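Local coordinates for protein flagellar assembly factor FliW (Geobacillus thermodenitrificans, PDB 5DMD) that probably binds the translational repressor CsrA and relieves its block on target mRNAs such as that of flagellin, and also takes part in flagellum assembly, at residues I72-N77 / K123-T128. The protein carries 1 engineered substitution. Sequence-based numbering, arbitrary orientation.
Sequences IDLDDN and KQVILT
Ile-72 opens the contact in the loop leading into helix 76-81. Its CG1 sits in the crowded position between backbone N and carbonyl carbon (chi1 70°), which turns CG2 anti to the carbonyl carbon and onto Leu-127, whose side chain crosses at about a right angle. Ile-72 CG2 meets Leu-127 CD1 at 3.6 Å, the closest approach between 72-77 and 123-128, and Leu-127 CD1 also lies 4.0 Å from Ile-72 CB. Leu-74 brings its CD2 only to a loose 4.5 Å from Val-125 CG2. Asp-75 is the N-cap of helix 76-81: with CG between backbone N and carbonyl carbon (chi1 61°), its carboxylate turns to the helix start, caps a backbone N of the first turn and takes a second grip on Thr-78 OG1 through OD1. Asp-75 OD1 also lies 4.1 Å from Val-125 CG1, the two side chains meeting tip to tip. Asn-77 crosses the extended Lys-123 chain near its end, and Asn-77 ND2 comes to 4.1 Å from Lys-123 NZ, a contact between two donors. Residues 123-127 meanwhile continue backbone pairing with strand 106-116 through Lys-123, Val-125 and Leu-127. The chemistry thus grades from apolar at Ile-72 to polar at the helix start, where Thr-78 OG1 and Gln-81 OE1 bind Lys-123 NZ and so join helix 76-81 to strand 121-124; with Asp-75 OD2 4.6 Å from Lys-123 NZ, the ammonium probably stabilises the ionised carboxylate without a direct salt bridge.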
loop_
_atom_site.group_PDB
_atom_site.type_symbol
_atom_site.label_atom_id
_atom_site.label_comp_id
_atom_site.label_asym_id
_atom_site.label_seq_id
_atom_site.Cartn_x
_atom_site.Cartn_y
_atom_site.Cartn_z
ATOM N N ILE A 72 10.508 -10.157 0.171
ATOM C CA ILE A 72 11.315 -8.957 0.302
ATOM C C ILE A 72 12.150 -9.049 1.569
ATOM O O ILE A 72 11.845 -9.801 2.497
ATOM C CB ILE A 72 10.475 -7.660 0.285
ATOM C CG1 ILE A 72 9.658 -7.537 1.572
ATOM C CG2 ILE A 72 9.578 -7.626 -0.938
ATOM C CD1 ILE A 72 8.859 -6.244 1.671
ATOM N N ASP A 73 13.229 -8.281 1.589
ATOM C CA ASP A 73 14.116 -8.240 2.741
ATOM C C ASP A 73 14.243 -6.774 3.126
ATOM O O ASP A 73 14.873 -5.990 2.409
ATOM C CB ASP A 73 15.468 -8.876 2.414
ATOM C CG ASP A 73 16.413 -8.878 3.598
ATOM O OD1 ASP A 73 15.930 -8.877 4.748
ATOM O OD2 ASP A 73 17.640 -8.945 3.385
ATOM N N LEU A 74 13.604 -6.404 4.230
ATOM C CA LEU A 74 13.597 -5.014 4.659
ATOM C C LEU A 74 14.955 -4.630 5.228
ATOM O O LEU A 74 15.584 -5.404 5.953
ATOM C CB LEU A 74 12.530 -4.799 5.724
ATOM C CG LEU A 74 11.084 -5.032 5.284
ATOM C CD1 LEU A 74 10.145 -4.853 6.464
ATOM C CD2 LEU A 74 10.697 -4.104 4.155
ATOM N N ASP A 75 15.386 -3.414 4.906
ATOM C CA ASP A 75 16.660 -2.884 5.364
ATOM C C ASP A 75 16.594 -2.547 6.851
ATOM O O ASP A 75 15.520 -2.326 7.421
ATOM C CB ASP A 75 16.999 -1.627 4.568
ATOM C CG ASP A 75 15.963 -0.537 4.747
ATOM O OD1 ASP A 75 14.886 -0.626 4.103
ATOM O OD2 ASP A 75 16.227 0.400 5.524
ATOM N N ASP A 76 17.776 -2.493 7.481
ATOM C CA ASP A 76 17.847 -2.279 8.925
ATOM C C ASP A 76 17.219 -0.952 9.328
ATOM O O ASP A 76 16.568 -0.856 10.376
ATOM C CB ASP A 76 19.303 -2.329 9.391
ATOM C CG ASP A 76 19.917 -3.699 9.226
ATOM O OD1 ASP A 76 19.154 -4.682 9.129
ATOM O OD2 ASP A 76 21.163 -3.789 9.205
ATOM N N ASN A 77 17.394 0.079 8.507
ATOM C CA ASN A 77 16.823 1.381 8.832
ATOM C C ASN A 77 15.300 1.344 8.857
ATOM O O ASN A 77 14.674 1.938 9.740
ATOM C CB ASN A 77 17.322 2.443 7.863
ATOM C CG ASN A 77 16.936 3.827 8.307
ATOM O OD1 ASN A 77 17.380 4.293 9.354
ATOM N ND2 ASN A 77 16.093 4.488 7.526
ATOM N N LYS A 123 5.433 3.001 6.193
ATOM C CA LYS A 123 6.442 3.528 5.286
ATOM C C LYS A 123 6.212 2.912 3.917
ATOM O O LYS A 123 5.840 1.740 3.820
ATOM C CB LYS A 123 7.854 3.160 5.771
ATOM C CG LYS A 123 9.000 3.664 4.882
ATOM C CD LYS A 123 10.359 3.359 5.507
ATOM C CE LYS A 123 11.487 3.884 4.627
ATOM N NZ LYS A 123 12.829 3.510 5.169
ATOM N N GLN A 124 6.427 3.693 2.858
ATOM C CA GLN A 124 6.576 3.109 1.528
ATOM C C GLN A 124 8.060 2.906 1.269
ATOM O O GLN A 124 8.821 3.880 1.202
ATOM C CB GLN A 124 5.950 3.962 0.421
ATOM C CG GLN A 124 6.137 3.301 -0.945
ATOM C CD GLN A 124 5.274 3.887 -2.041
ATOM O OE1 GLN A 124 4.996 5.090 -2.057
ATOM N NE2 GLN A 124 4.847 3.040 -2.967
ATOM N N VAL A 125 8.470 1.647 1.127
ATOM C CA VAL A 125 9.873 1.270 1.016
ATOM C C VAL A 125 10.172 1.041 -0.455
ATOM O O VAL A 125 9.437 0.312 -1.131
ATOM C CB VAL A 125 10.143 -0.014 1.818
ATOM C CG1 VAL A 125 11.587 -0.478 1.635
ATOM C CG2 VAL A 125 9.781 0.173 3.290
ATOM N N ILE A 126 11.241 1.649 -0.958
ATOM C CA ILE A 126 11.679 1.447 -2.332
ATOM C C ILE A 126 12.835 0.456 -2.284
ATOM O O ILE A 126 13.918 0.777 -1.778
ATOM C CB ILE A 126 12.095 2.763 -3.002
ATOM C CG1 ILE A 126 10.932 3.750 -2.998
ATOM C CG2 ILE A 126 12.495 2.515 -4.446
ATOM C CD1 ILE A 126 11.293 5.126 -3.525
ATOM N N LEU A 127 12.607 -0.745 -2.810
ATOM C CA LEU A 127 13.600 -1.814 -2.765
ATOM C C LEU A 127 14.618 -1.601 -3.879
ATOM O O LEU A 127 14.246 -1.510 -5.052
ATOM C CB LEU A 127 12.903 -3.165 -2.924
ATOM C CG LEU A 127 11.748 -3.433 -1.957
ATOM C CD1 LEU A 127 10.969 -4.671 -2.366
ATOM C CD2 LEU A 127 12.264 -3.582 -0.534
ATOM N N THR A 128 15.899 -1.534 -3.518
ATOM C CA THR A 128 16.960 -1.192 -4.457
ATOM C C THR A 128 17.798 -2.387 -4.894
ATOM O O THR A 128 18.588 -2.256 -5.835
ATOM C CB THR A 128 17.898 -0.149 -3.834
ATOM O OG1 THR A 128 18.385 -0.634 -2.577
ATOM C CG2 THR A 128 17.164 1.164 -3.611
#